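Long-range contacts in tubulin-like protein CetZ (Methanosaeta thermophila, PDB 3ZID), which binds GTP, probably hydrolyses it, and is thought to control archaeal cell shape as a cytoskeletal relative of tubulin and FtsZ: residues Ser111-Gly115 with Asn155-Leu160; Val142-Arg146 with Leu328-Lys334; Val9-Asn14 with Ile46-Thr50. The contacts are given in a common frame with arbitrary orientation. Residue numbers count along the deposited sequence, not the author numbering.

All three contacts gather at the nucleotide end of the parallel sheet in the GTPase domain, and each touches GDP. Contacts 1 and 3 are buried: contact 1 lays the loop after strand 105-111 on helix 150-165 with mostly apolar side chains and one side-chain hydrogen bond, whereas contact 3 joins two neighbouring strands and the helix that follows the first almost wholly by hydrogen bonds. Contact 2, only partly buried, runs from a leucine core to a charged rim and brings in helix 326-369 from much later in the chain. Contacts 1 and 2 interlock, as Val112 pairs with Val142 through the backbone; Cys12 of contact 3 packs on both Ser111 and Val142.

Contact 1 of 3, residues Ser111-Gly115 with Asn155-Leu160; sequences SVSGG and NAAFCL. With GDP (guanosine-5'-diphosphate), chain C.
Val112 has the most surface covered in this contact. It sits just past the end of strand 105-111, where Val112 (phi/psi -95/-6) and Ser113 (-101/-20) turn the chain before Gly114 extends it (-81/-168). Its CA-to-CB bond points toward helix 150-165, whose residues 155-160 are regular alpha helix. With chi1 at m, its CG2 lies 3.6 Å from Ala156 CB and its CG1 4.1 Å from Leu160 CD2, while Val112 CB is 3.7 Å from Cys159 SG; Cys159 is t. The closest backbone approach is Ser113 CA to Ala156 CA, 4.6 Å, which the small alanine permits. Ala156 CA lies 3.5 Å from Val112 O in a CA-H...O contact. Residues 113-119 (SGGTGSS) correspond to the glycine-rich signature loop of the tubulin/FtsZ family, which wraps the phosphates: Gly115 N donates to GDP O3B at 2.9 Å. Just before it, at the strand end, Ser111 OG donates to GDP O5' (2.7 Å). A CB on Gly114 would clash with GDP O3A. Asn155, next in buried area, ties the helix to the loop backbone: in rotamer m it sends ND2 to Ser113 O, 2.9 Å and nearly straight at 166°, and ND2 also bonds Ala77 O. Ser113, chi1 m, brings OG to 3.6 Å from Ala156 CB and hydrogen-bonds Tyr152 O, one turn earlier on the same helix.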
loop_
_atom_site.group_PDB
_atom_site.type_symbol
_atom_site.label_atom_id
_atom_site.label_comp_id
_atom_site.label_asym_id
_atom_site.label_seq_id
_atom_site.Cartn_x
_atom_site.Cartn_y
_atom_site.Cartn_z
ATOM N N SER A 111 0.873 -6.580 -0.269
ATOM C CA SER A 111 -0.581 -6.707 -0.178
ATOM C C SER A 111 -0.944 -7.125 1.246
ATOM O O SER A 111 -0.124 -7.697 1.972
ATOM C CB SER A 111 -1.123 -7.745 -1.170
ATOM O OG SER A 111 -0.784 -9.063 -0.791
ATOM N N VAL A 112 -2.170 -6.846 1.647
ATOM C CA VAL A 112 -2.604 -7.215 2.967
ATOM C C VAL A 112 -3.319 -8.562 2.955
ATOM O O VAL A 112 -3.634 -9.075 4.011
ATOM C CB VAL A 112 -3.518 -6.143 3.594
ATOM C CG1 VAL A 112 -2.781 -4.826 3.665
ATOM C CG2 VAL A 112 -4.797 -5.987 2.796
ATOM N N SER A 113 -3.544 -9.127 1.768
ATOM C CA SER A 113 -4.405 -10.309 1.583
ATOM C C SER A 113 -3.703 -11.655 1.413
ATOM O O SER A 113 -4.314 -12.703 1.605
ATOM C CB SER A 113 -5.356 -10.104 0.402
ATOM O OG SER A 113 -6.367 -9.172 0.725
ATOM N N GLY A 114 -2.434 -11.643 1.044
ATOM C CA GLY A 114 -1.730 -12.895 0.873
ATOM C C GLY A 114 -1.261 -13.443 2.218
ATOM O O GLY A 114 -1.660 -12.973 3.290
ATOM N N GLY A 115 -0.398 -14.443 2.157
ATOM C CA GLY A 115 0.102 -15.089 3.356
ATOM C C GLY A 115 1.474 -14.585 3.751
ATOM O O GLY A 115 1.784 -14.457 4.933
ATOM N N ASN A 155 -7.803 -12.156 5.683
ATOM C CA ASN A 155 -6.407 -11.825 5.852
ATOM C C ASN A 155 -6.247 -10.316 5.865
ATOM O O ASN A 155 -5.485 -9.765 6.667
ATOM C CB ASN A 155 -5.591 -12.416 4.703
ATOM C CG ASN A 155 -5.357 -13.902 4.855
ATOM O OD1 ASN A 155 -5.601 -14.469 5.915
ATOM N ND2 ASN A 155 -4.853 -14.538 3.795
ATOM N N ALA A 156 -6.958 -9.657 4.944
ATOM C CA ALA A 156 -6.888 -8.201 4.816
ATOM C C ALA A 156 -7.267 -7.513 6.117
ATOM O O ALA A 156 -6.536 -6.666 6.621
ATOM C CB ALA A 156 -7.787 -7.732 3.696
ATOM N N ALA A 157 -8.388 -7.934 6.689
ATOM C CA ALA A 157 -8.896 -7.326 7.913
ATOM C C ALA A 157 -7.913 -7.427 9.061
ATOM O O ALA A 157 -7.671 -6.441 9.762
ATOM C CB ALA A 157 -10.243 -7.947 8.304
ATOM N N PHE A 158 -7.358 -8.617 9.269
ATOM C CA PHE A 158 -6.392 -8.803 10.353
ATOM C C PHE A 158 -5.032 -8.165 10.096
ATOM O O PHE A 158 -4.339 -7.750 11.037
ATOM C CB PHE A 158 -6.236 -10.271 10.694
ATOM C CG PHE A 158 -7.474 -10.864 11.280
ATOM C CD1 PHE A 158 -7.932 -10.445 12.521
ATOM C CD2 PHE A 158 -8.161 -11.848 10.607
ATOM C CE1 PHE A 158 -9.078 -10.988 13.069
ATOM C CE2 PHE A 158 -9.299 -12.408 11.153
ATOM C CZ PHE A 158 -9.754 -11.979 12.387
ATOM N N CYS A 159 -4.629 -8.131 8.834
ATOM C CA CYS A 159 -3.359 -7.495 8.493
ATOM C C CYS A 159 -3.417 -6.003 8.774
ATOM O O CYS A 159 -2.500 -5.433 9.381
ATOM C CB CYS A 159 -3.015 -7.717 7.025
ATOM S SG CYS A 159 -1.486 -6.871 6.548
ATOM N N LEU A 160 -4.488 -5.359 8.321
ATOM C CA LEU A 160 -4.648 -3.920 8.547
ATOM C C LEU A 160 -4.638 -3.578 10.041
ATOM O O LEU A 160 -4.077 -2.552 10.459
ATOM C CB LEU A 160 -5.915 -3.393 7.867
ATOM C CG LEU A 160 -5.839 -3.295 6.337
ATOM C CD1 LEU A 160 -7.233 -3.110 5.728
ATOM C CD2 LEU A 160 -4.889 -2.154 5.924
HETATM P PB GDP C . 1.779 -13.372 -0.885
HETATM O O1B GDP C . 2.099 -12.200 0.026
HETATM O O2B GDP C . 2.913 -13.588 -1.867
HETATM O O3B GDP C . 1.582 -14.606 -0.021
HETATM O O3A GDP C . 0.390 -13.102 -1.641
HETATM P PA GDP C . 0.179 -11.900 -2.684
HETATM O O1A GDP C . 0.071 -12.420 -4.076
HETATM O O2A GDP C . 1.210 -10.800 -2.558
HETATM O "O5'" GDP C . -1.207 -11.340 -2.143
HETATM C "C5'" GDP C . -2.374 -11.511 -2.932
HETATM C "C4'" GDP C . -3.088 -10.169 -2.997
HETATM O "O4'" GDP C . -2.243 -9.254 -3.697
HETATM C "C3'" GDP C . -4.347 -10.321 -3.805
HETATM O "O3'" GDP C . -5.244 -9.308 -3.353
HETATM C "C2'" GDP C . -3.872 -10.024 -5.201
HETATM O "O2'" GDP C . -4.952 -9.514 -5.976
HETATM C "C1'" GDP C . -2.839 -8.942 -4.960
HETATM N N9 GDP C . -1.729 -8.915 -5.912
HETATM C C8 GDP C . -0.922 -9.937 -6.260
HETATM N N7 GDP C . 0.035 -9.511 -7.119
HETATM C C5 GDP C . -0.171 -8.193 -7.318
HETATM C C6 GDP C . 0.477 -7.126 -8.086
HETATM O O6 GDP C . 1.452 -7.377 -8.804
HETATM N N1 GDP C . -0.031 -5.897 -8.003
HETATM C C2 GDP C . -1.099 -5.606 -7.249
HETATM N N2 GDP C . -1.546 -4.332 -7.239
HETATM N N3 GDP C . -1.759 -6.525 -6.503
HETATM C C4 GDP C . -1.326 -7.805 -6.504
#

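Contact 2 of 3, residues Val142-Arg146 with Leu328-Lys334. With GDP (guanosine-5'-diphosphate), chain C.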
loop_
_atom_site.group_PDB
_atom_site.type_symbol
_atom_site.label_atom_id
_atom_site.label_comp_id
_atom_site.label_asym_id
_atom_site.label_seq_id
_atom_site.Cartn_x
_atom_site.Cartn_y
_atom_site.Cartn_z
ATOM N N VAL A 142 -1.539 -2.857 -0.084
ATOM C CA VAL A 142 -2.413 -3.086 -1.234
ATOM C C VAL A 142 -3.650 -3.926 -0.872
ATOM O O VAL A 142 -3.517 -5.058 -0.408
ATOM C CB VAL A 142 -1.652 -3.760 -2.377
ATOM C CG1 VAL A 142 -2.585 -4.046 -3.526
ATOM C CG2 VAL A 142 -0.446 -2.879 -2.818
ATOM N N LEU A 143 -4.839 -3.355 -1.069
ATOM C CA LEU A 143 -6.111 -4.001 -0.695
ATOM C C LEU A 143 -6.625 -4.915 -1.783
ATOM O O LEU A 143 -6.365 -4.661 -2.960
ATOM C CB LEU A 143 -7.182 -2.940 -0.417
ATOM C CG LEU A 143 -6.734 -1.825 0.514
ATOM C CD1 LEU A 143 -7.824 -0.789 0.656
ATOM C CD2 LEU A 143 -6.338 -2.404 1.861
ATOM N N PRO A 144 -7.394 -5.960 -1.409
ATOM C CA PRO A 144 -7.850 -6.964 -2.375
ATOM C C PRO A 144 -8.905 -6.445 -3.344
ATOM O O PRO A 144 -9.504 -5.404 -3.105
ATOM C CB PRO A 144 -8.452 -8.069 -1.483
ATOM C CG PRO A 144 -8.896 -7.356 -0.261
ATOM C CD PRO A 144 -7.871 -6.260 -0.045
ATOM N N PHE A 145 -9.082 -7.146 -4.462
ATOM C CA PHE A 145 -10.268 -6.960 -5.305
ATOM C C PHE A 145 -11.503 -7.329 -4.488
ATOM O O PHE A 145 -11.440 -8.229 -3.674
ATOM C CB PHE A 145 -10.209 -7.855 -6.530
ATOM C CG PHE A 145 -9.093 -7.542 -7.457
ATOM C CD1 PHE A 145 -9.063 -6.343 -8.144
ATOM C CD2 PHE A 145 -8.072 -8.467 -7.665
ATOM C CE1 PHE A 145 -8.034 -6.054 -9.015
ATOM C CE2 PHE A 145 -7.045 -8.198 -8.538
ATOM C CZ PHE A 145 -7.022 -6.979 -9.219
ATOM N N ARG A 146 -12.599 -6.604 -4.682
ATOM C CA ARG A 146 -13.853 -6.818 -3.944
ATOM C C ARG A 146 -14.331 -8.271 -3.927
ATOM O O ARG A 146 -14.697 -8.810 -2.876
ATOM C CB ARG A 146 -14.936 -5.911 -4.539
ATOM C CG ARG A 146 -16.341 -6.028 -3.950
ATOM C CD ARG A 146 -17.199 -4.962 -4.620
ATOM N NE ARG A 146 -16.851 -3.645 -4.083
ATOM C CZ ARG A 146 -17.002 -2.492 -4.727
ATOM N NH1 ARG A 146 -17.460 -2.474 -5.970
ATOM N NH2 ARG A 146 -16.655 -1.354 -4.140
ATOM N N LEU A 328 -12.906 1.205 3.938
ATOM C CA LEU A 328 -12.292 0.163 4.762
ATOM C C LEU A 328 -13.312 -0.532 5.661
ATOM O O LEU A 328 -13.210 -1.730 5.921
ATOM C CB LEU A 328 -11.151 0.748 5.602
ATOM C CG LEU A 328 -9.900 1.142 4.808
ATOM C CD1 LEU A 328 -8.868 1.720 5.734
ATOM C CD2 LEU A 328 -9.325 -0.043 4.064
ATOM N N VAL A 329 -14.290 0.220 6.153
ATOM C CA VAL A 329 -15.335 -0.388 6.984
ATOM C C VAL A 329 -16.122 -1.413 6.161
ATOM O O VAL A 329 -16.378 -2.540 6.610
ATOM C CB VAL A 329 -16.257 0.675 7.605
ATOM C CG1 VAL A 329 -17.434 0.015 8.356
ATOM C CG2 VAL A 329 -15.451 1.570 8.543
ATOM N N GLU A 330 -16.429 -1.031 4.925
ATOM C CA GLU A 330 -17.091 -1.904 3.965
ATOM C C GLU A 330 -16.306 -3.203 3.790
ATOM O O GLU A 330 -16.889 -4.290 3.754
ATOM C CB GLU A 330 -17.241 -1.162 2.630
ATOM C CG GLU A 330 -17.847 -1.949 1.471
ATOM C CD GLU A 330 -17.734 -1.200 0.134
ATOM O OE1 GLU A 330 -17.075 -0.135 0.093
ATOM O OE2 GLU A 330 -18.282 -1.688 -0.882
ATOM N N LEU A 331 -14.981 -3.084 3.689
ATOM C CA LEU A 331 -14.094 -4.241 3.547
ATOM C C LEU A 331 -14.191 -5.152 4.770
ATOM O O LEU A 331 -14.248 -6.383 4.648
ATOM C CB LEU A 331 -12.653 -3.778 3.325
ATOM C CG LEU A 331 -11.550 -4.824 3.409
ATOM C CD1 LEU A 331 -11.819 -5.914 2.392
ATOM C CD2 LEU A 331 -10.220 -4.186 3.109
ATOM N N TYR A 332 -14.183 -4.545 5.950
ATOM C CA TYR A 332 -14.290 -5.300 7.199
ATOM C C TYR A 332 -15.594 -6.092 7.296
ATOM O O TYR A 332 -15.593 -7.268 7.654
ATOM C CB TYR A 332 -14.150 -4.360 8.395
ATOM C CG TYR A 332 -12.723 -4.266 8.851
ATOM C CD1 TYR A 332 -11.834 -3.402 8.227
ATOM C CD2 TYR A 332 -12.250 -5.071 9.884
ATOM C CE1 TYR A 332 -10.522 -3.324 8.625
ATOM C CE2 TYR A 332 -10.937 -5.001 10.294
ATOM C CZ TYR A 332 -10.075 -4.125 9.656
ATOM O OH TYR A 332 -8.761 -4.043 10.047
ATOM N N GLU A 333 -16.697 -5.434 6.969
ATOM C CA GLU A 333 -18.011 -6.050 6.996
ATOM C C GLU A 333 -18.078 -7.231 6.026
ATOM O O GLU A 333 -18.649 -8.275 6.345
ATOM C CB GLU A 333 -19.082 -5.008 6.653
ATOM C CG GLU A 333 -19.266 -3.908 7.695
ATOM C CD GLU A 333 -20.277 -2.844 7.263
ATOM O OE1 GLU A 333 -20.725 -2.878 6.094
ATOM O OE2 GLU A 333 -20.600 -1.950 8.080
ATOM N N LYS A 334 -17.439 -7.103 4.865
ATOM C CA LYS A 334 -17.434 -8.212 3.905
ATOM C C LYS A 334 -16.619 -9.401 4.414
ATOM O O LYS A 334 -16.997 -10.556 4.203
ATOM C CB LYS A 334 -16.968 -7.736 2.525
ATOM C CG LYS A 334 -17.987 -6.793 1.889
ATOM C CD LYS A 334 -17.486 -6.119 0.623
ATOM C CE LYS A 334 -18.568 -5.225 0.012
ATOM N NZ LYS A 334 -18.035 -4.400 -1.111
HETATM P PB GDP C . 1.779 -13.372 -0.885
HETATM O O1B GDP C . 2.099 -12.200 0.026
HETATM O O2B GDP C . 2.913 -13.588 -1.867
HETATM O O3B GDP C . 1.582 -14.606 -0.021
HETATM O O3A GDP C . 0.390 -13.102 -1.641
HETATM P PA GDP C . 0.179 -11.900 -2.684
HETATM O O1A GDP C . 0.071 -12.420 -4.076
HETATM O O2A GDP C . 1.210 -10.800 -2.558
HETATM O "O5'" GDP C . -1.207 -11.340 -2.143
HETATM C "C5'" GDP C . -2.374 -11.511 -2.932
HETATM C "C4'" GDP C . -3.088 -10.169 -2.997
HETATM O "O4'" GDP C . -2.243 -9.254 -3.697
HETATM C "C3'" GDP C . -4.347 -10.321 -3.805
HETATM O "O3'" GDP C . -5.244 -9.308 -3.353
HETATM C "C2'" GDP C . -3.872 -10.024 -5.201
HETATM O "O2'" GDP C . -4.952 -9.514 -5.976
HETATM C "C1'" GDP C . -2.839 -8.942 -4.960
HETATM N N9 GDP C . -1.729 -8.915 -5.912
HETATM C C8 GDP C . -0.922 -9.937 -6.260
HETATM N N7 GDP C . 0.035 -9.511 -7.119
HETATM C C5 GDP C . -0.171 -8.193 -7.318
HETATM C C6 GDP C . 0.477 -7.126 -8.086
HETATM O O6 GDP C . 1.452 -7.377 -8.804
HETATM N N1 GDP C . -0.031 -5.897 -8.003
HETATM C C2 GDP C . -1.099 -5.606 -7.249
HETATM N N2 GDP C . -1.546 -4.332 -7.239
HETATM N N3 GDP C . -1.759 -6.525 -6.503
HETATM C C4 GDP C . -1.326 -7.805 -6.504
#
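Leu143, the last residue of strand 136-143, points toward helix 326-369 and forms the apolar centre: its CD1 is 3.8 Å from Leu328 CD2, and its CD2 reaches Leu331 CD2 at 4.5 Å. The strand belongs to the Rossmann-like parallel sheet of the tubulin/FtsZ GTPase domain, so this is where the long C-terminal helix, which follows the second sheet of the protein, packs on the nucleotide-binding domain. Leu331 points toward the strand end; Leu328, three residues earlier, leaves sideways, and its CD2 reaches Leu143. Further apolar neighbours are Leu153, on Leu331, and Leu173, on Leu328. Pro144 comes next, with CG 4.2 Å from Leu331 CD1. On its other side, Pro144 CA lies 3.6 Å from GDP O3', so this one residue spans the space between helix and ribose. Phe145 takes no part in the helix contact and lies by the sugar instead, its CE2 3.6 Å from GDP O2'; the backbone N of Phe145 hydrogen-bonds Glu148, a GTP-binding residue. Beyond it the chain reaches the solvent edge, where Arg146, Glu330 and Lys334 make a salt-bridge network. Glu330 and Lys334, one helical turn apart, form the tight pair. Arg146 is exposed and poorly ordered, and its bridge to Glu330 is long, NH2 to OE2 3.7 Å, with the oxygen well out of the guanidinium plane. Two like charges crowd there, Arg146 NE lying 3.3 Å from Lys334 NZ; the carboxylate that offsets them is Glu330, whose OE2 accepts from Lys334 NZ at 2.7 Å.

Contact 3 of 3, residues Val9-Asn14 with Ile46-Thr50. With GDP (guanosine-5'-diphosphate), chain C.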
loop_
_atom_site.group_PDB
_atom_site.type_symbol
_atom_site.label_atom_id
_atom_site.label_comp_id
_atom_site.label_asym_id
_atom_site.label_seq_id
_atom_site.Cartn_x
_atom_site.Cartn_y
_atom_site.Cartn_z
ATOM N N VAL A 9 7.580 -7.080 -0.203
ATOM C CA VAL A 9 7.393 -8.348 0.520
ATOM C C VAL A 9 6.209 -9.128 -0.032
ATOM O O VAL A 9 5.098 -8.604 -0.147
ATOM C CB VAL A 9 7.175 -8.065 2.011
ATOM C CG1 VAL A 9 7.135 -9.349 2.832
ATOM C CG2 VAL A 9 8.269 -7.116 2.511
ATOM N N GLY A 10 6.447 -10.381 -0.401
ATOM C CA GLY A 10 5.394 -11.177 -1.016
ATOM C C GLY A 10 5.313 -10.873 -2.500
ATOM O O GLY A 10 6.006 -9.980 -2.992
ATOM N N GLN A 11 4.475 -11.600 -3.225
ATOM C CA GLN A 11 4.402 -11.412 -4.676
ATOM C C GLN A 11 4.033 -9.982 -5.114
ATOM O O GLN A 11 4.691 -9.385 -5.985
ATOM C CB GLN A 11 3.413 -12.401 -5.294
ATOM C CG GLN A 11 3.158 -12.129 -6.765
ATOM C CD GLN A 11 2.666 -13.346 -7.487
ATOM O OE1 GLN A 11 3.376 -13.928 -8.311
ATOM N NE2 GLN A 11 1.438 -13.743 -7.191
ATOM N N CYS A 12 2.968 -9.447 -4.521
ATOM C CA CYS A 12 2.514 -8.106 -4.857
ATOM C C CYS A 12 3.614 -7.083 -4.536
ATOM O O CYS A 12 3.995 -6.287 -5.393
ATOM C CB CYS A 12 1.219 -7.785 -4.122
ATOM S SG CYS A 12 0.665 -6.088 -4.290
ATOM N N GLY A 13 4.135 -7.138 -3.313
ATOM C CA GLY A 13 5.238 -6.290 -2.907
ATOM C C GLY A 13 6.437 -6.439 -3.839
ATOM O O GLY A 13 7.028 -5.441 -4.222
ATOM N N ASN A 14 6.793 -7.667 -4.208
ATOM C CA ASN A 14 7.885 -7.891 -5.167
ATOM C C ASN A 14 7.654 -7.171 -6.507
ATOM O O ASN A 14 8.559 -6.526 -7.058
ATOM C CB ASN A 14 8.046 -9.372 -5.523
ATOM C CG ASN A 14 8.585 -10.233 -4.389
ATOM O OD1 ASN A 14 8.611 -11.458 -4.531
ATOM N ND2 ASN A 14 8.975 -9.628 -3.265
ATOM N N ILE A 46 15.037 -4.271 -1.737
ATOM C CA ILE A 46 15.107 -5.710 -1.527
ATOM C C ILE A 46 13.738 -6.305 -1.739
ATOM O O ILE A 46 12.777 -5.873 -1.120
ATOM C CB ILE A 46 15.582 -6.085 -0.126
ATOM C CG1 ILE A 46 16.893 -5.375 0.194
ATOM C CG2 ILE A 46 15.790 -7.608 -0.020
ATOM C CD1 ILE A 46 17.310 -5.570 1.625
ATOM N N ALA A 47 13.653 -7.261 -2.657
ATOM C CA ALA A 47 12.443 -8.028 -2.855
ATOM C C ALA A 47 12.525 -9.273 -1.974
ATOM O O ALA A 47 13.426 -10.089 -2.123
ATOM C CB ALA A 47 12.312 -8.415 -4.296
ATOM N N ILE A 48 11.576 -9.424 -1.063
ATOM C CA ILE A 48 11.593 -10.554 -0.142
ATOM C C ILE A 48 10.391 -11.459 -0.435
ATOM O O ILE A 48 9.263 -10.980 -0.605
ATOM C CB ILE A 48 11.589 -10.045 1.319
ATOM C CG1 ILE A 48 12.706 -9.007 1.501
ATOM C CG2 ILE A 48 11.746 -11.214 2.305
ATOM C CD1 ILE A 48 12.719 -8.275 2.825
ATOM N N ASN A 49 10.642 -12.768 -0.507
ATOM C CA ASN A 49 9.591 -13.748 -0.773
ATOM C C ASN A 49 9.951 -15.157 -0.300
ATOM O O ASN A 49 11.120 -15.526 -0.242
ATOM C CB ASN A 49 9.268 -13.789 -2.268
ATOM C CG ASN A 49 7.811 -14.095 -2.546
ATOM O OD1 ASN A 49 7.175 -14.889 -1.838
ATOM N ND2 ASN A 49 7.258 -13.445 -3.567
ATOM N N THR A 50 8.929 -15.934 0.034
ATOM C CA THR A 50 9.109 -17.330 0.398
ATOM C C THR A 50 8.925 -18.210 -0.825
ATOM O O THR A 50 9.197 -19.400 -0.776
ATOM C CB THR A 50 8.066 -17.768 1.421
ATOM O OG1 THR A 50 6.750 -17.524 0.899
ATOM C CG2 THR A 50 8.245 -17.013 2.729
HETATM P PB GDP C . 1.779 -13.372 -0.885
HETATM O O1B GDP C . 2.099 -12.200 0.026
HETATM O O2B GDP C . 2.913 -13.588 -1.867
HETATM O O3B GDP C . 1.582 -14.606 -0.021
HETATM O O3A GDP C . 0.390 -13.102 -1.641
HETATM P PA GDP C . 0.179 -11.900 -2.684
HETATM O O1A GDP C . 0.071 -12.420 -4.076
HETATM O O2A GDP C . 1.210 -10.800 -2.558
HETATM O "O5'" GDP C . -1.207 -11.340 -2.143
HETATM C "C5'" GDP C . -2.374 -11.511 -2.932
HETATM C "C4'" GDP C . -3.088 -10.169 -2.997
HETATM O "O4'" GDP C . -2.243 -9.254 -3.697
HETATM C "C3'" GDP C . -4.347 -10.321 -3.805
HETATM O "O3'" GDP C . -5.244 -9.308 -3.353
HETATM C "C2'" GDP C . -3.872 -10.024 -5.201
HETATM O "O2'" GDP C . -4.952 -9.514 -5.976
HETATM C "C1'" GDP C . -2.839 -8.942 -4.960
HETATM N N9 GDP C . -1.729 -8.915 -5.912
HETATM C C8 GDP C . -0.922 -9.937 -6.260
HETATM N N7 GDP C . 0.035 -9.511 -7.119
HETATM C C5 GDP C . -0.171 -8.193 -7.318
HETATM C C6 GDP C . 0.477 -7.126 -8.086
HETATM O O6 GDP C . 1.452 -7.377 -8.804
HETATM N N1 GDP C . -0.031 -5.897 -8.003
HETATM C C2 GDP C . -1.099 -5.606 -7.249
HETATM N N2 GDP C . -1.546 -4.332 -7.239
HETATM N N3 GDP C . -1.759 -6.525 -6.503
HETATM C C4 GDP C . -1.326 -7.805 -6.504
#
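Ile48 O is the busiest acceptor here. It takes a hydrogen bond from Gly10 N at 2.9 Å and a second from Asn14 ND2 at 3.0 Å, and Val9 CA adds a CA-H...O contact to Ile48 O at 3.4 Å. The first continues the parallel pairing of strands 3-9 and 42-49, in which Val9 stands opposite Ile48 with CA atoms 4.8 Å apart. The second comes from the helix that follows strand 3-9, so the helix adds a side-chain donor to a carbonyl already paired with the strand end. Both polar ends of Asn14 are used: its OD1 accepts from Asn49 ND2 at 2.6 Å, and its ND2 has a weak further bond to Gly8 O. Asn49 ND2 likewise has a weak second partner in Asp54, while its OD1 receives Ala51 N and, weakly, Thr50 N (2.8 Å), holding the turn after the strand. Thr50 OG1 pairs with Thr116 OG1, a link to the glycine-rich phosphate loop. Helix 10-14 runs nearly antiparallel to strand 46-49, at 164° and 7.6 Å between axes, and the amides of Gln11 and Cys12 serve the nucleotide: Gln11 N donates to GDP O2B at 2.9 Å and Cys12 N to GDP O2A at 3.0 Å. Gly10 has a positive phi of 83°, and a CB there would clash with GDP O1B; a CB on Gly13 would strike Val9 N. The spacing of Gly8, Gly10 and Gly13 is only reminiscent of Rossmann folds; this strand-turn-helix is the first phosphate-binding loop of the tubulin/FtsZ fold, here with the tubulin-like GQCGN sequence (residues 10-14).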